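Long-range contacts in putative DsbA oxidoreductase SCO1869 (Streptomyces coelicolor A3, PDB 3GL5), which is of unproven function but probably acts as a thiol-disulphide oxidoreductase of the DsbA family, related to the FrnE-like proteins: residues L103-H108 and A164-V169; R113-A118 and A148-E153. All coordinates share one frame; numbering follows the deposited sequence. Where two conformers were deposited one is given.

Contact 1: L103-H108 and A164-V169; sequences LHRLLH and AYADEV
Arg105, His108 and Val169 carry a partly buried contact between helix 101-111 and the N-terminal end of helix 166-178, in which the first helix receives the residues that lead into the second. The polar link is a single strong bond: NH1 of Arg105 lies 2.6 Å from O of Ala164, with an N-H...O angle of 164°, on a lone pair of the carbonyl and within the guanidinium plane. CD of Arg105 passes 3.2 Å from the same oxygen, and the bend at chi3 (-60°) beyond it turns NE out of line with the chain. NH1 also bonds O of Val158, while NH2 forms a salt bridge with Asp102, so the group is fixed on more than one side. An alanine here would probably leave the Ala164 carbonyl without this donor and Asp102 without its charged mate.

Beyond the arginine the contact turns apolar. CG2 of Val169 fits against the backbone of helix 101-111, 3.7 Å from N of Arg105. The His108 ring has the backbone of Glu168 and Val169 over one face, and its ND1 lies 3.4 Å from CB of Glu168; NE2 bonds Ser42. Tyr165, the N-cap residue, lays its ring face over the backbone carbonyl carbon of His108, which stands 4.0 Å above the ring centre, while CB of His108 touches its CD1 at 3.7 Å. Its hydroxyl bonds Glu112. Such packing between helices is consistent with the helical insertion that DsbA-like proteins carry within the thioredoxin fold.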
loop_
_atom_site.group_PDB
_atom_site.type_symbol
_atom_site.label_atom_id
_atom_site.label_comp_id
_atom_site.label_asym_id
_atom_site.label_seq_id
_atom_site.Cartn_x
_atom_site.Cartn_y
_atom_site.Cartn_z
ATOM N N LEU A 103 7.292 17.866 5.443
ATOM C CA LEU A 103 6.475 17.659 4.264
ATOM C C LEU A 103 6.249 16.164 4.064
ATOM O O LEU A 103 5.144 15.720 3.804
ATOM C CB LEU A 103 7.163 18.282 3.039
ATOM C CG LEU A 103 6.990 19.787 2.802
ATOM C CD1 LEU A 103 7.701 20.599 3.872
ATOM C CD2 LEU A 103 7.557 20.138 1.460
ATOM N N HIS A 104 7.306 15.376 4.198
ATOM C CA HIS A 104 7.179 13.955 4.016
ATOM C C HIS A 104 6.286 13.288 5.062
ATOM O O HIS A 104 5.535 12.373 4.719
ATOM C CB HIS A 104 8.554 13.279 3.917
ATOM C CG HIS A 104 9.237 13.524 2.602
ATOM N ND1 HIS A 104 8.820 12.927 1.430
ATOM C CD2 HIS A 104 10.288 14.321 2.268
ATOM C CE1 HIS A 104 9.601 13.317 0.432
ATOM N NE2 HIS A 104 10.507 14.150 0.915
ATOM N N ARG A 105 6.375 13.732 6.310
ATOM C CA ARG A 105 5.484 13.225 7.371
ATOM C C ARG A 105 4.025 13.498 7.022
ATOM O O ARG A 105 3.167 12.595 7.136
ATOM C CB ARG A 105 5.843 13.821 8.737
ATOM C CG ARG A 105 7.260 13.414 9.182
ATOM C CD ARG A 105 7.506 13.658 10.657
ATOM N NE ARG A 105 7.366 15.079 11.036
ATOM C CZ ARG A 105 6.352 15.587 11.748
ATOM N NH1 ARG A 105 5.337 14.828 12.170
ATOM N NH2 ARG A 105 6.352 16.863 12.051
ATOM N N LEU A 106 3.768 14.705 6.518
ATOM C CA LEU A 106 2.428 15.076 6.054
ATOM C C LEU A 106 1.997 14.313 4.820
ATOM O O LEU A 106 0.802 14.050 4.668
ATOM C CB LEU A 106 2.296 16.577 5.803
ATOM C CG LEU A 106 2.221 17.491 7.025
ATOM C CD1 LEU A 106 2.152 18.916 6.462
ATOM C CD2 LEU A 106 1.012 17.206 7.952
ATOM N N LEU A 107 2.946 13.947 3.933
ATOM C CA LEU A 107 2.592 13.086 2.809
ATOM C C LEU A 107 2.084 11.717 3.301
ATOM O O LEU A 107 1.231 11.109 2.663
ATOM C CB LEU A 107 3.738 12.924 1.811
ATOM C CG LEU A 107 4.010 14.190 0.973
ATOM C CD1 LEU A 107 5.405 14.143 0.320
ATOM C CD2 LEU A 107 2.941 14.369 -0.134
ATOM N N HIS A 108 2.650 11.234 4.398
ATOM C CA HIS A 108 2.205 9.987 4.993
ATOM C C HIS A 108 0.846 10.121 5.673
ATOM O O HIS A 108 0.027 9.255 5.519
ATOM C CB HIS A 108 3.280 9.381 5.915
ATOM C CG HIS A 108 4.336 8.647 5.154
ATOM N ND1 HIS A 108 4.311 7.283 4.967
ATOM C CD2 HIS A 108 5.401 9.102 4.447
ATOM C CE1 HIS A 108 5.340 6.920 4.219
ATOM N NE2 HIS A 108 6.019 8.008 3.894
ATOM N N ALA A 164 5.126 11.938 14.765
ATOM C CA ALA A 164 4.002 11.619 13.900
ATOM C C ALA A 164 4.477 11.323 12.489
ATOM O O ALA A 164 4.872 12.252 11.762
ATOM C CB ALA A 164 2.986 12.762 13.884
ATOM N N TYR A 165 4.420 10.036 12.117
ATOM C CA TYR A 165 4.767 9.511 10.799
ATOM C C TYR A 165 6.269 9.458 10.503
ATOM O O TYR A 165 6.687 9.121 9.370
ATOM C CB TYR A 165 4.008 10.243 9.668
ATOM C CG TYR A 165 2.549 9.910 9.685
ATOM C CD1 TYR A 165 2.117 8.639 9.340
ATOM C CD2 TYR A 165 1.600 10.845 10.087
ATOM C CE1 TYR A 165 0.758 8.302 9.367
ATOM C CE2 TYR A 165 0.237 10.517 10.119
ATOM C CZ TYR A 165 -0.170 9.244 9.749
ATOM O OH TYR A 165 -1.507 8.879 9.803
ATOM N N ALA A 166 7.074 9.775 11.515
ATOM C CA ALA A 166 8.526 9.741 11.355
ATOM C C ALA A 166 9.027 8.331 10.982
ATOM O O ALA A 166 9.926 8.179 10.149
ATOM C CB ALA A 166 9.216 10.260 12.632
ATOM N N ASP A 167 8.446 7.313 11.611
ATOM C CA ASP A 167 8.877 5.930 11.385
ATOM C C ASP A 167 8.642 5.548 9.929
ATOM O O ASP A 167 9.492 4.894 9.281
ATOM C CB ASP A 167 8.088 4.984 12.283
ATOM C CG ASP A 167 8.594 4.954 13.740
ATOM O OD1 ASP A 167 9.653 5.552 14.087
ATOM O OD2 ASP A 167 7.919 4.272 14.551
ATOM N N GLU A 168 7.493 5.989 9.436
ATOM C CA GLU A 168 7.056 5.720 8.091
ATOM C C GLU A 168 7.970 6.410 7.069
ATOM O O GLU A 168 8.338 5.824 6.062
ATOM C CB GLU A 168 5.609 6.205 7.904
ATOM C CG GLU A 168 4.558 5.313 8.566
ATOM C CD GLU A 168 4.459 5.530 10.068
ATOM O OE1 GLU A 168 5.142 6.410 10.648
ATOM O OE2 GLU A 168 3.667 4.811 10.679
ATOM N N VAL A 169 8.334 7.657 7.325
ATOM C CA VAL A 169 9.298 8.326 6.459
ATOM C C VAL A 169 10.624 7.566 6.420
ATOM O O VAL A 169 11.140 7.265 5.336
ATOM C CB VAL A 169 9.504 9.786 6.879
ATOM C CG1 VAL A 169 10.628 10.446 6.021
ATOM C CG2 VAL A 169 8.170 10.518 6.720
#

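Contact 2: R113-A118 and A148-E153; sequences RGRHEA and AGLDAE
The carbonyl O of Gly149 draws the guanidinium of Arg115: NH2 lies 2.9 Å away, in a weak hydrogen bond whose N-H...O angle is just 117°. The group does not meet the glycine head-on but lies against it, with CA of Gly149 3.4 Å above one face and displaced toward the rim. Chi2, at -108° rather than extended, sets CD of Arg115 beside the turn. There CD of Arg115 lies 3.4 Å from O of Ala148.

Gly149 closes helix 138-147 in a Schellman motif, with positive phi and two bonds back into the last turn. A side chain would be jammed against the preceding carbonyl, and its CB would also run into NE of Arg115, so the bare glycine is what lets the arginine lie so close. Arg115 itself occupies the N-cap position of helix 116-128, and the contact thus joins one helix start to the end of another.

Nearer the backbone, CB of Arg115 touches CD1 of Leu150 at 3.7 Å, the two chains running alongside each other but pointing opposite ways; Leu150 also packs on Leu109 of helix 101-111. Within the first turn of helix 116-128, CB of Ala118 meets CB of Ala148 at 4.2 Å.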
loop_
_atom_site.group_PDB
_atom_site.type_symbol
_atom_site.label_atom_id
_atom_site.label_comp_id
_atom_site.label_asym_id
_atom_site.label_seq_id
_atom_site.Cartn_x
_atom_site.Cartn_y
_atom_site.Cartn_z
ATOM N N ARG A 113 -4.890 9.021 4.223
ATOM C CA ARG A 113 -6.226 9.568 4.065
ATOM C C ARG A 113 -6.607 9.419 2.600
ATOM O O ARG A 113 -7.469 10.145 2.125
ATOM C CB ARG A 113 -6.307 11.039 4.458
ATOM C CG ARG A 113 -6.168 11.332 5.912
ATOM C CD ARG A 113 -7.372 10.814 6.754
ATOM N NE ARG A 113 -7.035 10.977 8.149
ATOM C CZ ARG A 113 -6.466 10.039 8.901
ATOM N NH1 ARG A 113 -6.208 8.828 8.417
ATOM N NH2 ARG A 113 -6.162 10.319 10.159
ATOM N N GLY A 114 -5.950 8.496 1.889
ATOM C CA GLY A 114 -6.158 8.276 0.455
ATOM C C GLY A 114 -5.930 9.494 -0.441
ATOM O O GLY A 114 -6.407 9.524 -1.594
ATOM N N ARG A 115 -5.221 10.500 0.072
ATOM C CA ARG A 115 -5.024 11.760 -0.656
ATOM C C ARG A 115 -3.561 11.963 -1.038
ATOM O O ARG A 115 -3.127 13.092 -1.236
ATOM C CB ARG A 115 -5.550 12.960 0.159
ATOM C CG ARG A 115 -7.038 12.842 0.621
ATOM C CD ARG A 115 -8.070 13.755 -0.104
ATOM N NE ARG A 115 -9.105 14.226 0.850
ATOM C CZ ARG A 115 -10.371 14.592 0.571
ATOM N NH1 ARG A 115 -10.860 14.569 -0.669
ATOM N NH2 ARG A 115 -11.173 14.985 1.562
ATOM N N HIS A 116 -2.806 10.873 -1.149
ATOM C CA HIS A 116 -1.366 10.981 -1.317
ATOM C C HIS A 116 -0.987 11.831 -2.568
ATOM O O HIS A 116 -0.232 12.808 -2.445
ATOM C CB HIS A 116 -0.692 9.611 -1.341
ATOM C CG HIS A 116 0.788 9.658 -1.084
ATOM N ND1 HIS A 116 1.513 8.552 -0.691
ATOM C CD2 HIS A 116 1.685 10.674 -1.198
ATOM C CE1 HIS A 116 2.783 8.893 -0.532
ATOM N NE2 HIS A 116 2.919 10.169 -0.854
ATOM N N GLU A 117 -1.568 11.500 -3.722
ATOM C CA GLU A 117 -1.198 12.170 -4.952
ATOM C C GLU A 117 -1.614 13.648 -5.002
ATOM O O GLU A 117 -0.851 14.496 -5.504
ATOM C CB GLU A 117 -1.635 11.387 -6.190
ATOM C CG GLU A 117 -0.734 11.764 -7.358
ATOM C CD GLU A 117 -0.731 10.757 -8.480
ATOM O OE1 GLU A 117 -1.012 9.552 -8.222
ATOM O OE2 GLU A 117 -0.428 11.176 -9.624
ATOM N N ALA A 118 -2.776 13.952 -4.406
ATOM C CA ALA A 118 -3.238 15.336 -4.246
ATOM C C ALA A 118 -2.297 16.176 -3.392
ATOM O O ALA A 118 -2.011 17.325 -3.723
ATOM C CB ALA A 118 -4.694 15.400 -3.704
ATOM N N ALA A 148 -5.702 20.357 -0.470
ATOM C CA ALA A 148 -5.627 18.995 -1.004
ATOM C C ALA A 148 -6.693 18.010 -0.454
ATOM O O ALA A 148 -6.680 16.818 -0.793
ATOM C CB ALA A 148 -4.183 18.430 -0.787
ATOM N N GLY A 149 -7.625 18.504 0.363
ATOM C CA GLY A 149 -8.637 17.653 0.955
ATOM C C GLY A 149 -8.424 17.237 2.404
ATOM O O GLY A 149 -9.332 16.676 3.026
ATOM N N LEU A 150 -7.244 17.502 2.961
ATOM C CA LEU A 150 -6.960 17.054 4.327
ATOM C C LEU A 150 -7.615 17.953 5.382
ATOM O O LEU A 150 -7.953 19.092 5.088
ATOM C CB LEU A 150 -5.459 16.941 4.561
ATOM C CG LEU A 150 -4.796 15.678 4.046
ATOM C CD1 LEU A 150 -4.644 15.691 2.537
ATOM C CD2 LEU A 150 -3.426 15.621 4.649
ATOM N N ASP A 151 -7.797 17.432 6.593
ATOM C CA ASP A 151 -8.338 18.206 7.737
ATOM C C ASP A 151 -7.241 18.999 8.464
ATOM O O ASP A 151 -6.148 18.500 8.635
ATOM C CB ASP A 151 -9.063 17.280 8.741
ATOM C CG ASP A 151 -9.376 17.975 10.079
ATOM O OD1 ASP A 151 -10.472 18.547 10.221
ATOM O OD2 ASP A 151 -8.517 17.996 10.986
ATOM N N ALA A 152 -7.566 20.201 8.939
ATOM C CA ALA A 152 -6.585 21.193 9.406
ATOM C C ALA A 152 -6.072 21.049 10.841
ATOM O O ALA A 152 -4.846 21.177 11.075
ATOM C CB ALA A 152 -7.142 22.578 9.217
ATOM N N GLU A 153 -6.991 20.816 11.784
ATOM C CA GLU A 153 -6.639 20.622 13.197
ATOM C C GLU A 153 -5.671 19.448 13.273
ATOM O O GLU A 153 -4.741 19.425 14.090
ATOM C CB GLU A 153 -7.893 20.318 14.042
ATOM C CG GLU A 153 -9.178 21.030 13.600
ATOM C CD GLU A 153 -10.454 20.368 14.142
ATOM O OE1 GLU A 153 -10.427 19.780 15.247
ATOM O OE2 GLU A 153 -11.494 20.435 13.459
#

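In the fold
The two contacts, set within one helical region, differ in chemistry along with their burial. Contact 1 is partly buried, with half of its touching residues shielded, and contact 2 lies at the surface; their centres are about 13 Å apart. No helix is shared, yet they are neighbours: 101-111 and 116-128 are consecutive helices, as are 152-160 and 166-178, and Leu107 of contact 1 packs on His116 of contact 2. Both use an arginine against a backbone carbonyl. In the more sheltered contact 1 that bond is short and straight and the group has further partners, whereas in contact 2 it is weak and bent, with the guanidinium resting on a glycine.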